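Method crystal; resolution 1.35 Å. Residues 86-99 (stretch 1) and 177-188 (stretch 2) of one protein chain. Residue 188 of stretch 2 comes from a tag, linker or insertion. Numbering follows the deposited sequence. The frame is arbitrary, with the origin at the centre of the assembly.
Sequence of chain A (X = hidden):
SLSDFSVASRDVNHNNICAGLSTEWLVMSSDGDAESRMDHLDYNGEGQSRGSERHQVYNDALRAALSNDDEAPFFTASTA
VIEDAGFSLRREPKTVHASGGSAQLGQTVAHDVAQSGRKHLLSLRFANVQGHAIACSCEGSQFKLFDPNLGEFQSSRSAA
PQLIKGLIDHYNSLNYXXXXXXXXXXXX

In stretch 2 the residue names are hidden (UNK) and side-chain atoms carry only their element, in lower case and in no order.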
# COMPACT_ATOMS: atom_id res chain seq x y z
N GLY A 86 -10.03 -11.54 4.18
CA GLY A 86 -10.89 -12.20 3.21
C GLY A 86 -10.35 -12.26 1.79
O GLY A 86 -11.05 -12.70 0.88
N PHE A 87 -9.12 -11.81 1.60
CA PHE A 87 -8.50 -11.83 0.28
C PHE A 87 -7.61 -13.05 0.13
O PHE A 87 -7.30 -13.74 1.10
CB PHE A 87 -7.61 -10.60 0.04
CG PHE A 87 -8.31 -9.28 0.14
CD1 PHE A 87 -8.15 -8.48 1.26
CD2 PHE A 87 -9.11 -8.83 -0.91
CE1 PHE A 87 -8.77 -7.23 1.34
CE2 PHE A 87 -9.73 -7.58 -0.84
CZ PHE A 87 -9.56 -6.78 0.29
N SER A 88 -7.18 -13.29 -1.10
CA SER A 88 -6.27 -14.38 -1.40
C SER A 88 -5.23 -13.84 -2.38
O SER A 88 -5.54 -12.95 -3.18
CB SER A 88 -7.02 -15.55 -2.03
OG SER A 88 -7.70 -15.16 -3.21
N LEU A 89 -4.00 -14.34 -2.30
CA LEU A 89 -2.95 -13.91 -3.21
C LEU A 89 -3.22 -14.48 -4.59
O LEU A 89 -3.46 -15.68 -4.73
CB LEU A 89 -1.58 -14.39 -2.74
CG LEU A 89 -0.78 -13.54 -1.76
CD1 LEU A 89 0.53 -14.23 -1.45
CD2 LEU A 89 -0.52 -12.17 -2.37
N ARG A 90 -3.19 -13.63 -5.61
CA ARG A 90 -3.43 -14.07 -6.98
C ARG A 90 -2.14 -14.47 -7.68
O ARG A 90 -2.14 -15.25 -8.63
CB ARG A 90 -4.11 -12.95 -7.78
CG ARG A 90 -5.55 -12.65 -7.38
CD ARG A 90 -6.47 -13.82 -7.69
NE ARG A 90 -6.25 -14.95 -6.79
CZ ARG A 90 -6.92 -16.10 -6.86
NH1 ARG A 90 -7.86 -16.27 -7.78
NH2 ARG A 90 -6.65 -17.08 -6.00
N ARG A 91 -1.03 -13.92 -7.20
CA ARG A 91 0.27 -14.21 -7.79
C ARG A 91 1.35 -14.21 -6.72
O ARG A 91 1.14 -13.77 -5.60
CB ARG A 91 0.64 -13.15 -8.83
CG ARG A 91 -0.19 -13.16 -10.09
CD ARG A 91 0.21 -14.30 -11.02
NE ARG A 91 -0.37 -14.13 -12.35
CZ ARG A 91 -1.67 -14.12 -12.60
NH1 ARG A 91 -2.55 -14.29 -11.62
NH2 ARG A 91 -2.10 -13.95 -13.85
N GLU A 92 2.52 -14.72 -7.10
CA GLU A 92 3.67 -14.74 -6.20
C GLU A 92 4.03 -13.27 -6.01
O GLU A 92 3.96 -12.49 -6.96
CB GLU A 92 4.83 -15.47 -6.87
CG GLU A 92 6.14 -15.45 -6.11
CD GLU A 92 6.03 -16.10 -4.74
OE1 GLU A 92 5.39 -17.17 -4.65
OE2 GLU A 92 6.58 -15.54 -3.77
N PRO A 93 4.38 -12.86 -4.78
CA PRO A 93 4.73 -11.45 -4.59
C PRO A 93 5.84 -11.05 -5.56
O PRO A 93 6.83 -11.77 -5.72
CB PRO A 93 5.19 -11.41 -3.14
CG PRO A 93 4.32 -12.45 -2.49
CD PRO A 93 4.36 -13.58 -3.50
N LYS A 94 5.66 -9.91 -6.22
CA LYS A 94 6.64 -9.43 -7.18
C LYS A 94 7.49 -8.31 -6.60
O LYS A 94 6.98 -7.43 -5.90
CB LYS A 94 5.93 -8.93 -8.44
CG LYS A 94 6.88 -8.42 -9.51
CD LYS A 94 6.12 -7.96 -10.74
CE LYS A 94 7.07 -7.41 -11.79
NZ LYS A 94 6.34 -6.96 -13.00
N THR A 95 8.78 -8.34 -6.89
CA THR A 95 9.70 -7.32 -6.40
C THR A 95 10.24 -6.49 -7.56
O THR A 95 10.89 -7.02 -8.46
CB THR A 95 10.89 -7.95 -5.65
OG1 THR A 95 10.42 -8.73 -4.55
CG2 THR A 95 11.82 -6.87 -5.13
N VAL A 96 9.96 -5.20 -7.54
CA VAL A 96 10.45 -4.30 -8.58
C VAL A 96 11.54 -3.45 -7.96
O VAL A 96 11.30 -2.71 -7.01
CB VAL A 96 9.32 -3.38 -9.12
CG1 VAL A 96 9.85 -2.53 -10.26
CG2 VAL A 96 8.14 -4.22 -9.59
N HIS A 97 12.76 -3.58 -8.49
CA HIS A 97 13.89 -2.82 -7.97
C HIS A 97 13.97 -1.42 -8.56
O HIS A 97 13.53 -1.18 -9.68
CB HIS A 97 15.20 -3.58 -8.23
CG HIS A 97 15.25 -4.93 -7.60
ND1 HIS A 97 14.67 -6.04 -8.16
CD2 HIS A 97 15.79 -5.34 -6.42
CE1 HIS A 97 14.84 -7.08 -7.36
NE2 HIS A 97 15.52 -6.68 -6.30
N ALA A 98 14.55 -0.50 -7.79
CA ALA A 98 14.69 0.89 -8.20
C ALA A 98 15.77 1.12 -9.26
O ALA A 98 16.13 2.26 -9.53
CB ALA A 98 14.96 1.76 -6.98
N SER A 99 16.27 0.04 -9.85
CA SER A 99 17.30 0.14 -10.88
C SER A 99 16.86 1.09 -11.99
O SER A 99 16.02 0.74 -12.82
CB SER A 99 17.59 -1.24 -11.47
OG SER A 99 16.44 -1.78 -12.09
N UNK A 177 15.26 6.40 0.60
CA UNK A 177 15.47 5.75 -0.70
C UNK A 177 14.69 4.46 -0.85
O UNK A 177 14.89 3.50 -0.11
o UNK A 177 16.83 5.19 -3.27
c UNK A 177 17.24 4.71 -2.19
c UNK A 177 16.96 5.47 -0.90
o UNK A 177 17.88 3.64 -2.12
N UNK A 178 13.78 4.44 -1.82
CA UNK A 178 12.98 3.26 -2.09
C UNK A 178 13.82 2.29 -2.92
O UNK A 178 13.91 2.43 -4.14
c UNK A 178 11.70 3.62 -2.87
c UNK A 178 10.84 2.38 -3.07
c UNK A 178 10.92 4.69 -2.12
N UNK A 179 14.43 1.33 -2.25
CA UNK A 179 15.28 0.34 -2.91
C UNK A 179 14.47 -0.56 -3.84
O UNK A 179 14.94 -0.95 -4.91
c UNK A 179 16.01 -0.50 -1.87
N UNK A 180 13.26 -0.90 -3.41
CA UNK A 180 12.39 -1.75 -4.20
C UNK A 180 10.96 -1.67 -3.69
O UNK A 180 10.70 -1.15 -2.61
s UNK A 180 12.70 -4.06 -2.59
c UNK A 180 12.86 -3.21 -4.18
N UNK A 181 10.04 -2.18 -4.50
CA UNK A 181 8.63 -2.20 -4.16
C UNK A 181 8.15 -3.63 -4.30
O UNK A 181 8.35 -4.25 -5.35
c UNK A 181 7.80 -1.31 -5.11
c UNK A 181 8.24 0.14 -5.00
c UNK A 181 6.32 -1.44 -4.79
N UNK A 182 7.54 -4.17 -3.25
CA UNK A 182 7.00 -5.52 -3.32
C UNK A 182 5.51 -5.41 -3.59
O UNK A 182 4.82 -4.60 -2.97
n UNK A 182 8.97 -5.83 -0.42
c UNK A 182 7.21 -6.27 -2.00
o UNK A 182 9.50 -6.87 -2.34
c UNK A 182 8.66 -6.35 -1.60
N UNK A 183 5.02 -6.22 -4.52
CA UNK A 183 3.61 -6.19 -4.87
C UNK A 183 2.90 -7.44 -4.41
O UNK A 183 3.36 -8.56 -4.65
c UNK A 183 3.45 -6.09 -6.39
o UNK A 183 4.70 -4.15 -9.24
c UNK A 183 4.23 -4.97 -7.05
c UNK A 183 4.18 -5.07 -8.56
o UNK A 183 3.63 -6.06 -9.08
N UNK A 184 1.77 -7.25 -3.73
CA UNK A 184 0.95 -8.37 -3.27
C UNK A 184 -0.39 -8.20 -3.97
O UNK A 184 -1.22 -7.39 -3.55
c UNK A 184 4.05 -7.48 0.00
c UNK A 184 2.82 -7.35 -0.65
c UNK A 184 2.08 -8.47 -1.00
c UNK A 184 2.59 -9.73 -0.70
c UNK A 184 4.54 -8.74 0.30
c UNK A 184 0.78 -8.33 -1.75
c UNK A 184 3.81 -9.87 -0.05
N UNK A 185 -0.58 -8.94 -5.05
CA UNK A 185 -1.80 -8.88 -5.84
C UNK A 185 -2.86 -9.74 -5.15
O UNK A 185 -2.67 -10.94 -4.97
n UNK A 185 -4.47 -10.48 -12.45
c UNK A 185 -2.72 -9.28 -8.19
c UNK A 185 -1.54 -9.40 -7.25
n UNK A 185 -3.46 -9.91 -10.46
c UNK A 185 -2.32 -9.73 -9.58
c UNK A 185 -3.37 -10.33 -11.72
n UNK A 185 -2.19 -10.60 -12.24
N UNK A 186 -3.97 -9.11 -4.78
CA UNK A 186 -5.03 -9.81 -4.07
C UNK A 186 -6.40 -9.69 -4.73
O UNK A 186 -6.64 -8.80 -5.54
c UNK A 186 -5.14 -9.29 -2.62
c UNK A 186 -3.77 -9.35 -1.95
c UNK A 186 -5.67 -7.86 -2.61
N UNK A 187 -7.28 -10.62 -4.38
CA UNK A 187 -8.65 -10.64 -4.88
C UNK A 187 -9.50 -11.27 -3.78
O UNK A 187 -9.01 -12.07 -2.99
c UNK A 187 -8.74 -11.49 -6.15
o UNK A 187 -8.54 -12.86 -5.87
N UNK A 188 -10.78 -10.90 -3.72
CA UNK A 188 -11.65 -11.44 -2.69
C UNK A 188 -11.89 -12.94 -2.89
O UNK A 188 -11.76 -13.41 -4.05
c UNK A 188 -12.81 -9.23 -2.50
c UNK A 188 -13.02 -10.72 -2.69
c UNK A 188 -13.91 -11.27 -1.59
O HOH W 1 1.26 -11.01 -5.53

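Position 177 carries two carbons, the second bearing two oxygens, and makes no contact with stretch 1: a carboxylate one carbon from the backbone, Asp177. Position 178 has one carbon carrying two more, and this side chain stays clear of the other stretch; the forked pattern is that of Val178, whose backbone O meets Ala98 CB at 3.1 Å. At 179 a single carbon, pointing away, gives Ala179. What matters here is the backbone, since Ala98 N donates to Ala179 O at 2.9 Å.

Position 180 holds one carbon and then a sulfur, and the sulfur packs against the Thr95 methyl; this is Cys180. Its SG lies 3.9 Å from Thr95 CG2, and its CB 3.9 Å from His97 CA, where the two strands run close. Position 181 is again one carbon carrying two, opposite Val96 in the ladder: Val181, paired with Val96 through two backbone bonds, Val96 N to Val181 O and Val181 N to Val96 O, both 2.9 Å.

Position 182 shows two carbons, the second carrying one oxygen and one nitrogen, with the oxygen near the Thr95 hydroxyl; hence the amide Asn182. Its OD1 sits 3.0 Å from Thr95 OG1, a polar contact between neighbours on one face, while ND2 is satisfied elsewhere in the structure. Position 183 has three carbons, the third with two oxygens that meet carbons of Lys94 and Val96: Glu183. Its backbone N donates to Lys94 O at 2.7 Å, and its O accepts from Lys94 N at 3.1 Å. The carboxylate meets carbon rather than charge on this stretch, with OE1 3.5 Å from Lys94 CD and OE2 3.5 Å from Val96 CG2; the extended lysine carries its amine away to a partner elsewhere in the structure.

Position 184 is one carbon and a six-carbon ring touching Pro93 and Leu89, so Phe184. Pro93 CG approaches Phe184 CE2 to 3.6 Å, and Leu89 CD2 lies at the ring's edge, 4.1 Å from Phe184 CB. Position 185 runs three carbons, a nitrogen, and a carbon bearing two nitrogens, close to the Arg91 guanidinium: Arg185. Each guanidinium has a nitrogen of the other over one face, and Arg91 NH2 comes within 3.7 Å of Arg185 NH1, two like charges close together. Separately, Arg90 N donates to Arg185 O at 2.8 Å.

One carbon carrying two at 186, packed against Phe87, gives Val186, whose CB lies 3.9 Å from Phe87 CB. Position 187, a carbon and an oxygen that reaches Arg90, is Ser187: its O accepts from Ser88 N at 2.9 Å, its N donates to Ser88 O at 3.1 Å, and its OG lies 2.9 Å from Arg90 CD. Position 188, one carbon with two branches beside the Phe87 ring, is Val188, a tag residue, whose CG2 rests 3.9 Å from Phe87 CE2.

The contact is antiparallel pairing in two ladders, with the register shifting by two between Leu89 and Lys94. Across that break a water donates to Arg91 O at 2.8 Å and accepts from Arg185 N at 2.8 Å, bridging where direct pairing lapses. Backbone bonds set the alignment; Phe87, Leu89 and Pro93 add apolar packing against Phe184, Val186 and the tag valine.

Stretch 2, residues 177-188: DVACVNEFRVSV
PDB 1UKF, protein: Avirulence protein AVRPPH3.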